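PDB 2Y3N: cellulosomal scaffoldin from Bacteroides cellulosolvens, which organises a cellulosome, this piece being a type II cohesin domain captured with its dockerin partner; the whole scaffoldin probably also binds cellulose. Local coordinates for residues A76-K81 / F91-M96; Y36-K41 / T147-W152; M63-T68 / V113-F118. All coordinates share one frame; numbering follows the deposited sequence.

Interaction 1: residues A76-K81 / F91-M96; sequences ATDMSK and FGRLYM
R93 reaches across from its strand to D78 with an almost fully extended chain, CG anti to the backbone N (chi1 -176°), and closes a salt bridge in which NH1 stands 2.7 Å from D78 OD1. The carboxylate oxygen lies close to the guanidinium plane, at its edge, but the arginine approaches from above the carboxylate plane, and the two planes are turned 41° apart. One bond thus joins two crossing side chains rather than a flat, two-pronged pair. The other carboxylate oxygen, OD2, probably bonds the hydroxyl of Y66, whose ring makes a cation-pi contact with R93, while R93 NE binds the carbonyl of L70; the charges are therefore fixed from several directions. A76 is small enough to let the guanidinium pass over it: its CB sits 3.3 Å from R93 NH2, against one face of the group, and also meets the edge of the Y95 ring, 3.8 Å from CD1.

T77 and M96 meet on the other side of the sheet. The methionine, bent at its second and third torsions, brings CE to 3.5 Å from T77 OG1, a hydroxyl bonded to the carbonyl of N75. L94 CD2 approaches T77 O at 3.6 Å. G92, having no side chain, presents only backbone to M79, whose CB lies 3.9 Å from G92 O.

Between these two sets of side chains runs a regular antiparallel hairpin, with paired backbone bonds at T77/L94 (T77 N to L94 O, 2.8 Å) and at M79/G92. The side of M79, L94 and M96 packs against the dockerin-bearing glycoside hydrolase chain, so its apolar residues suit an interface. F91 and R93 instead touch strand 33-41, which bonds along the other edge of strand 88-95.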
# COMPACT_ATOMS: atom_id res chain seq x y z
N ALA C 76 -14.52 -2.51 0.25
CA ALA C 76 -13.14 -1.94 -0.01
C ALA C 76 -12.54 -1.63 1.34
O ALA C 76 -13.10 -0.81 2.09
CB ALA C 76 -13.19 -0.73 -0.88
N THR C 77 -11.42 -2.29 1.68
CA THR C 77 -10.92 -2.24 3.07
C THR C 77 -9.43 -1.82 3.10
O THR C 77 -8.66 -2.23 2.22
CB THR C 77 -11.08 -3.61 3.71
OG1 THR C 77 -12.43 -4.11 3.49
CG2 THR C 77 -10.80 -3.55 5.23
N ASP C 78 -9.07 -1.00 4.12
CA ASP C 78 -7.67 -0.52 4.26
C ASP C 78 -6.90 -1.30 5.27
O ASP C 78 -7.47 -1.88 6.22
CB ASP C 78 -7.66 0.98 4.67
CG ASP C 78 -8.30 1.86 3.66
OD1 ASP C 78 -8.19 1.54 2.48
OD2 ASP C 78 -8.91 2.87 4.07
N MET C 79 -5.57 -1.33 5.09
CA MET C 79 -4.65 -1.90 6.08
C MET C 79 -3.48 -0.91 6.18
O MET C 79 -2.96 -0.43 5.18
CB MET C 79 -4.11 -3.26 5.64
CG MET C 79 -5.22 -4.42 5.56
SD MET C 79 -5.59 -5.19 7.19
CE MET C 79 -7.25 -5.77 6.75
N SER C 80 -3.06 -0.59 7.41
CA SER C 80 -1.82 0.22 7.56
C SER C 80 -1.17 0.01 8.88
O SER C 80 -1.81 0.01 9.92
CB SER C 80 -2.03 1.73 7.37
OG SER C 80 -3.20 2.14 8.01
N LYS C 81 0.14 -0.12 8.82
CA LYS C 81 0.92 -0.17 10.09
C LYS C 81 2.27 0.31 9.76
O LYS C 81 3.11 -0.49 9.34
CB LYS C 81 1.03 -1.60 10.61
CG LYS C 81 1.66 -1.72 12.03
CD LYS C 81 0.83 -0.94 13.06
CE LYS C 81 1.44 -1.03 14.48
NZ LYS C 81 1.07 -2.30 15.17
N PHE C 91 1.20 0.00 3.88
CA PHE C 91 -0.25 0.14 3.79
C PHE C 91 -0.83 -0.58 2.59
O PHE C 91 -0.13 -0.86 1.61
CB PHE C 91 -0.64 1.62 3.74
CG PHE C 91 -0.04 2.37 2.59
CD1 PHE C 91 -0.68 2.42 1.36
CD2 PHE C 91 1.17 3.03 2.72
CE1 PHE C 91 -0.13 3.11 0.30
CE2 PHE C 91 1.73 3.72 1.66
CZ PHE C 91 1.08 3.76 0.45
N GLY C 92 -2.05 -0.84 2.55
CA GLY C 92 -2.65 -1.39 1.37
C GLY C 92 -4.15 -1.29 1.44
O GLY C 92 -4.71 -0.98 2.48
N ARG C 93 -4.79 -1.61 0.31
CA ARG C 93 -6.24 -1.61 0.20
C ARG C 93 -6.65 -2.73 -0.74
O ARG C 93 -5.97 -2.99 -1.74
CB ARG C 93 -6.71 -0.29 -0.34
CG ARG C 93 -8.25 -0.07 -0.42
CD ARG C 93 -8.48 1.36 -0.80
NE ARG C 93 -9.88 1.69 -1.05
CZ ARG C 93 -10.80 1.99 -0.13
NH1 ARG C 93 -10.54 1.83 1.14
NH2 ARG C 93 -12.05 2.34 -0.51
N LEU C 94 -7.81 -3.31 -0.50
CA LEU C 94 -8.30 -4.35 -1.33
C LEU C 94 -9.82 -4.39 -1.39
O LEU C 94 -10.49 -3.84 -0.50
CB LEU C 94 -7.73 -5.71 -0.91
CG LEU C 94 -8.46 -6.45 0.20
CD1 LEU C 94 -8.00 -7.94 0.19
CD2 LEU C 94 -8.24 -5.78 1.55
N TYR C 95 -10.35 -4.92 -2.49
CA TYR C 95 -11.82 -5.29 -2.48
C TYR C 95 -11.90 -6.60 -1.76
O TYR C 95 -11.30 -7.62 -2.19
CB TYR C 95 -12.32 -5.37 -3.90
CG TYR C 95 -12.51 -4.07 -4.60
CD1 TYR C 95 -13.05 -2.95 -3.93
CD2 TYR C 95 -12.23 -3.96 -5.98
CE1 TYR C 95 -13.33 -1.78 -4.61
CE2 TYR C 95 -12.50 -2.80 -6.66
CZ TYR C 95 -13.06 -1.72 -5.97
OH TYR C 95 -13.31 -0.59 -6.64
N MET C 96 -12.48 -6.61 -0.55
CA MET C 96 -12.57 -7.82 0.19
C MET C 96 -13.61 -8.76 -0.40
O MET C 96 -13.43 -10.00 -0.36
CB MET C 96 -12.92 -7.55 1.65
CG MET C 96 -12.66 -8.68 2.50
SD MET C 96 -11.01 -8.45 3.12
CE MET C 96 -11.32 -7.26 4.40

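Interaction 2: residues Y36-K41 / T147-W152; sequences YQFNIK and TMLFDW
The F38 ring has Y36 CD1 over one face, 3.5 Å above its plane, and the methyl of T147 at its edge, where CG2 comes to 3.8 Å from F38 CE1. F38 and T147 lie side by side, pointing the same way; with CG anti to the carbonyl carbon (chi1 -64°), the ring settles beside the threonine. The F38 and F134 rings also meet edge-to-face. An alanine in place of F38 is likely to open a gap beside the T147 methyl and leave the Y36 ring without the surface it covers. L149 extends this apolar side, its CD2 3.8 Å from Y36 CB, and branched or aromatic residues suit a face turned into the interior. The F150 ring offers its edge to Y36 N.

This is an antiparallel join within the sheet of the cohesin beta-sandwich, bringing together strands far apart in sequence. Q37 and M148 form the hydrogen-bonded pair, Q37 N to M148 O at 2.9 Å and M148 N to Q37 O at 3.0 Å, the latter nearly straight at 169°.

The side chains of this pair run alongside each other on the opposite side of the sheet, with Q37 OE1 4.0 Å from M148 SD. Q37 suits this place because its extended amide can serve two partners: NE2 binds N90, and OE1 accepts from the backbone N of M17 in the glycoside hydrolase chain, against whose A18 M148 packs.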
# COMPACT_ATOMS: atom_id res chain seq x y z
N TYR C 36 -3.62 -4.05 -3.35
CA TYR C 36 -2.13 -3.86 -3.38
C TYR C 36 -1.65 -3.72 -1.95
O TYR C 36 -2.43 -3.44 -1.08
CB TYR C 36 -1.82 -2.55 -4.12
CG TYR C 36 -2.20 -1.33 -3.31
CD1 TYR C 36 -1.30 -0.79 -2.36
CD2 TYR C 36 -3.45 -0.80 -3.39
CE1 TYR C 36 -1.64 0.27 -1.58
CE2 TYR C 36 -3.79 0.31 -2.65
CZ TYR C 36 -2.88 0.83 -1.73
OH TYR C 36 -3.21 1.89 -0.96
N GLN C 37 -0.37 -3.91 -1.72
CA GLN C 37 0.23 -3.45 -0.47
C GLN C 37 1.58 -2.91 -0.89
O GLN C 37 2.23 -3.51 -1.74
CB GLN C 37 0.36 -4.59 0.54
CG GLN C 37 1.46 -4.35 1.64
CD GLN C 37 1.47 -5.44 2.70
OE1 GLN C 37 1.03 -6.58 2.44
NE2 GLN C 37 1.98 -5.11 3.91
N PHE C 38 1.98 -1.80 -0.28
CA PHE C 38 3.28 -1.20 -0.52
C PHE C 38 4.05 -1.12 0.79
O PHE C 38 3.43 -0.92 1.82
CB PHE C 38 3.16 0.25 -1.06
CG PHE C 38 2.49 0.34 -2.43
CD1 PHE C 38 2.81 -0.57 -3.44
CD2 PHE C 38 1.57 1.34 -2.69
CE1 PHE C 38 2.22 -0.51 -4.67
CE2 PHE C 38 0.90 1.40 -3.99
CZ PHE C 38 1.26 0.48 -4.96
N ASN C 39 5.39 -1.26 0.71
CA ASN C 39 6.31 -0.74 1.67
C ASN C 39 7.16 0.35 1.02
O ASN C 39 7.86 0.07 0.06
CB ASN C 39 7.20 -1.86 2.22
CG ASN C 39 6.46 -2.78 3.22
OD1 ASN C 39 5.24 -2.64 3.48
ND2 ASN C 39 7.21 -3.71 3.81
N ILE C 40 7.13 1.55 1.62
CA ILE C 40 7.72 2.74 1.06
C ILE C 40 8.65 3.40 2.11
O ILE C 40 8.20 3.82 3.18
CB ILE C 40 6.62 3.77 0.58
CG1 ILE C 40 5.71 3.13 -0.48
CG2 ILE C 40 7.32 5.00 -0.03
CD1 ILE C 40 4.52 4.12 -0.95
N LYS C 41 9.94 3.40 1.80
CA LYS C 41 10.94 3.99 2.65
C LYS C 41 11.11 5.45 2.24
O LYS C 41 11.27 5.76 1.02
CB LYS C 41 12.29 3.25 2.46
CG LYS C 41 13.51 4.05 3.09
CD LYS C 41 13.84 3.41 4.43
CE LYS C 41 14.83 4.21 5.30
NZ LYS C 41 14.20 5.40 6.05
N THR C 147 6.35 -4.38 -3.10
CA THR C 147 5.08 -4.28 -3.82
C THR C 147 4.43 -5.63 -3.94
O THR C 147 5.06 -6.60 -4.38
CB THR C 147 5.27 -3.67 -5.26
OG1 THR C 147 5.80 -2.35 -5.16
CG2 THR C 147 3.97 -3.58 -5.95
N MET C 148 3.17 -5.72 -3.54
CA MET C 148 2.40 -6.85 -3.84
C MET C 148 1.11 -6.39 -4.50
O MET C 148 0.46 -5.50 -4.00
CB MET C 148 2.11 -7.66 -2.56
CG MET C 148 3.38 -8.01 -1.81
SD MET C 148 3.14 -8.73 -0.18
CE MET C 148 2.08 -10.03 -0.54
N LEU C 149 0.75 -7.05 -5.59
CA LEU C 149 -0.49 -6.75 -6.34
C LEU C 149 -1.36 -8.00 -6.49
O LEU C 149 -0.85 -9.10 -6.61
CB LEU C 149 -0.16 -6.17 -7.72
CG LEU C 149 0.76 -4.97 -7.81
CD1 LEU C 149 0.93 -4.55 -9.34
CD2 LEU C 149 0.26 -3.77 -7.01
N PHE C 150 -2.68 -7.82 -6.49
CA PHE C 150 -3.54 -8.99 -6.53
C PHE C 150 -4.64 -8.84 -7.56
O PHE C 150 -4.97 -7.70 -7.96
CB PHE C 150 -4.13 -9.27 -5.16
CG PHE C 150 -3.08 -9.44 -4.10
CD1 PHE C 150 -2.52 -8.33 -3.46
CD2 PHE C 150 -2.68 -10.72 -3.73
CE1 PHE C 150 -1.54 -8.49 -2.48
CE2 PHE C 150 -1.67 -10.91 -2.71
CZ PHE C 150 -1.12 -9.78 -2.10
N ASP C 151 -5.18 -9.98 -8.04
CA ASP C 151 -6.28 -9.89 -8.99
C ASP C 151 -7.60 -10.26 -8.33
O ASP C 151 -7.64 -10.56 -7.13
CB ASP C 151 -6.00 -10.74 -10.22
CG ASP C 151 -5.87 -12.21 -9.89
OD1 ASP C 151 -6.47 -12.71 -8.89
OD2 ASP C 151 -5.19 -12.91 -10.66
N TRP C 152 -8.71 -10.22 -9.09
CA TRP C 152 -10.01 -10.46 -8.49
C TRP C 152 -10.33 -11.95 -8.21
O TRP C 152 -11.40 -12.27 -7.64
CB TRP C 152 -11.06 -9.81 -9.34
CG TRP C 152 -11.24 -10.32 -10.70
CD1 TRP C 152 -10.70 -11.46 -11.29
CD2 TRP C 152 -12.12 -9.74 -11.66
NE1 TRP C 152 -11.16 -11.56 -12.59
CE2 TRP C 152 -12.02 -10.52 -12.84
CE3 TRP C 152 -12.93 -8.59 -11.66
CZ2 TRP C 152 -12.76 -10.21 -14.02
CZ3 TRP C 152 -13.67 -8.28 -12.82
CH2 TRP C 152 -13.56 -9.09 -13.99

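Interaction 3: residues M63-T68 / V113-F118; sequences MPDYGT and VAKVTF
D65 and K115 pair backbone to backbone and run their side chains alongside each other. K115 N donates to D65 O at 3.0 Å, coming from above the carbonyl plane, while the return bond, from D65 N to K115 O at 3.2 Å, is weak and bent to 127°. Farther out the aspartate, its CG anti to the backbone N (chi1 -161°), brings OD2 to 3.5 Å from K115 CE; the ammonium NZ lies 3.7 Å from OD2, a long salt bridge that probably adds modest attraction. The lysine suits this partly exposed place because its methylenes can lie against the backbone, CE near Y66 O, before the charge reaches the carboxylate. P64 packs beside V116, its CB 3.9 Å from CG2, two compact apolar groups pointing the same way.

Past Y66, G67 N is 3.7 Å from V113 O, too long for a direct bond, and a water links the two atoms: it accepts from G67 N at 2.9 Å and lies 2.8 Å from V113 O, to which it can donate. Having no side chain, G67 can sit close to V113, where a beta carbon would crowd V113 N.

The short, weakly bonded strand 65-66 is thus an irregular edge attached antiparallel to strand 111-120 of the cohesin sandwich. That longer strand carries a classic beta bulge here, V113 and A114 both facing I25 of strand 20-28.

The second shell steadies these pieces. The D65 carboxylate turns back through OD1 to the backbone N of Y66, a weak bond. The Y66 side chain points away from strand 111-120, toward the D78 and R93 pair. P64 and V116 both rest on F91, and A114 touches Y36, so residues of the facing sheet back the pairing from inside.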
# COMPACT_ATOMS: atom_id res chain seq x y z
N MET C 63 -3.98 6.05 6.98
CA MET C 63 -4.15 5.69 5.57
C MET C 63 -3.93 6.88 4.63
O MET C 63 -4.53 7.92 4.80
CB MET C 63 -5.55 5.10 5.36
CG MET C 63 -5.69 4.25 4.10
SD MET C 63 -4.51 2.81 4.00
CE MET C 63 -4.65 2.54 2.22
N PRO C 64 -3.05 6.74 3.64
CA PRO C 64 -2.90 7.79 2.64
C PRO C 64 -4.24 8.14 1.98
O PRO C 64 -5.24 7.38 2.09
CB PRO C 64 -1.97 7.14 1.58
CG PRO C 64 -1.09 6.15 2.45
CD PRO C 64 -2.10 5.61 3.44
N ASP C 65 -4.22 9.22 1.24
CA ASP C 65 -5.38 9.63 0.44
C ASP C 65 -5.65 8.54 -0.62
O ASP C 65 -4.72 7.87 -1.10
CB ASP C 65 -5.22 11.04 -0.12
CG ASP C 65 -6.55 11.68 -0.55
OD1 ASP C 65 -7.61 11.05 -0.37
OD2 ASP C 65 -6.51 12.84 -1.00
N TYR C 66 -6.92 8.38 -1.01
CA TYR C 66 -7.31 7.46 -2.11
C TYR C 66 -7.05 8.02 -3.51
O TYR C 66 -6.97 9.22 -3.70
CB TYR C 66 -8.79 7.08 -1.97
CG TYR C 66 -9.15 6.46 -0.63
CD1 TYR C 66 -8.38 5.39 -0.09
CD2 TYR C 66 -10.16 6.97 0.12
CE1 TYR C 66 -8.68 4.85 1.16
CE2 TYR C 66 -10.46 6.41 1.36
CZ TYR C 66 -9.73 5.36 1.85
OH TYR C 66 -10.00 4.81 3.07
N GLY C 67 -6.91 7.14 -4.50
CA GLY C 67 -6.98 7.56 -5.91
C GLY C 67 -8.35 7.17 -6.46
O GLY C 67 -9.35 7.21 -5.74
N THR C 68 -8.41 6.79 -7.73
CA THR C 68 -9.69 6.45 -8.30
C THR C 68 -10.05 4.98 -8.23
O THR C 68 -11.26 4.63 -8.31
CB THR C 68 -9.77 6.94 -9.78
OG1 THR C 68 -8.70 6.33 -10.53
CG2 THR C 68 -9.62 8.51 -9.87
N VAL C 113 -3.99 4.61 -7.20
CA VAL C 113 -4.50 3.75 -6.12
C VAL C 113 -4.32 4.45 -4.77
O VAL C 113 -4.96 4.06 -3.77
CB VAL C 113 -3.87 2.34 -6.12
CG1 VAL C 113 -4.12 1.63 -7.50
CG2 VAL C 113 -2.35 2.36 -5.79
N ALA C 114 -3.46 5.44 -4.74
CA ALA C 114 -3.16 6.11 -3.47
C ALA C 114 -2.33 7.31 -3.78
O ALA C 114 -1.73 7.40 -4.86
CB ALA C 114 -2.29 5.17 -2.59
N LYS C 115 -2.34 8.25 -2.84
CA LYS C 115 -1.68 9.52 -2.93
C LYS C 115 -1.02 9.77 -1.59
O LYS C 115 -1.72 9.91 -0.61
CB LYS C 115 -2.71 10.65 -3.20
CG LYS C 115 -3.23 10.57 -4.73
CD LYS C 115 -4.07 11.77 -5.20
CE LYS C 115 -5.09 12.20 -4.17
NZ LYS C 115 -5.79 13.49 -4.55
N VAL C 116 0.30 9.87 -1.57
CA VAL C 116 1.03 9.95 -0.33
C VAL C 116 1.71 11.28 -0.36
O VAL C 116 2.55 11.55 -1.24
CB VAL C 116 2.11 8.82 -0.19
CG1 VAL C 116 2.79 9.00 1.12
CG2 VAL C 116 1.41 7.43 -0.26
N THR C 117 1.30 12.14 0.58
CA THR C 117 1.91 13.47 0.70
C THR C 117 3.01 13.49 1.74
O THR C 117 2.86 12.92 2.86
CB THR C 117 0.85 14.54 0.97
OG1 THR C 117 -0.11 14.54 -0.10
CG2 THR C 117 1.43 15.95 1.08
N PHE C 118 4.14 14.12 1.37
CA PHE C 118 5.24 14.40 2.29
C PHE C 118 5.38 15.92 2.50
O PHE C 118 5.29 16.78 1.57
CB PHE C 118 6.58 13.88 1.74
CG PHE C 118 6.63 12.38 1.60
CD1 PHE C 118 7.04 11.61 2.67
CD2 PHE C 118 6.20 11.74 0.43
CE1 PHE C 118 7.06 10.26 2.58
CE2 PHE C 118 6.23 10.36 0.31
CZ PHE C 118 6.67 9.61 1.37
O HOH W 1 -7.74 4.35 -4.06

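In the fold
Interactions 1 and 2 belong to one sheet: strand 33-41 pairs with strand 147-151 along one edge and strand 88-95 along the other, F91 O probably bonding F38 N, and R93 O probably bonding Y36 N. Both are buried contacts of regular antiparallel strands, and each turns one side toward the glycoside hydrolase chain. Interaction 3 lies in the facing sheet, is only partly buried, and meets no other chain; its pairing is weaker, helped by water and a long salt bridge. Chemistry follows place: interaction 2 is chiefly apolar inside, whereas interaction 1 adds a short salt bridge, tied to interaction 3 through D78 and Y66.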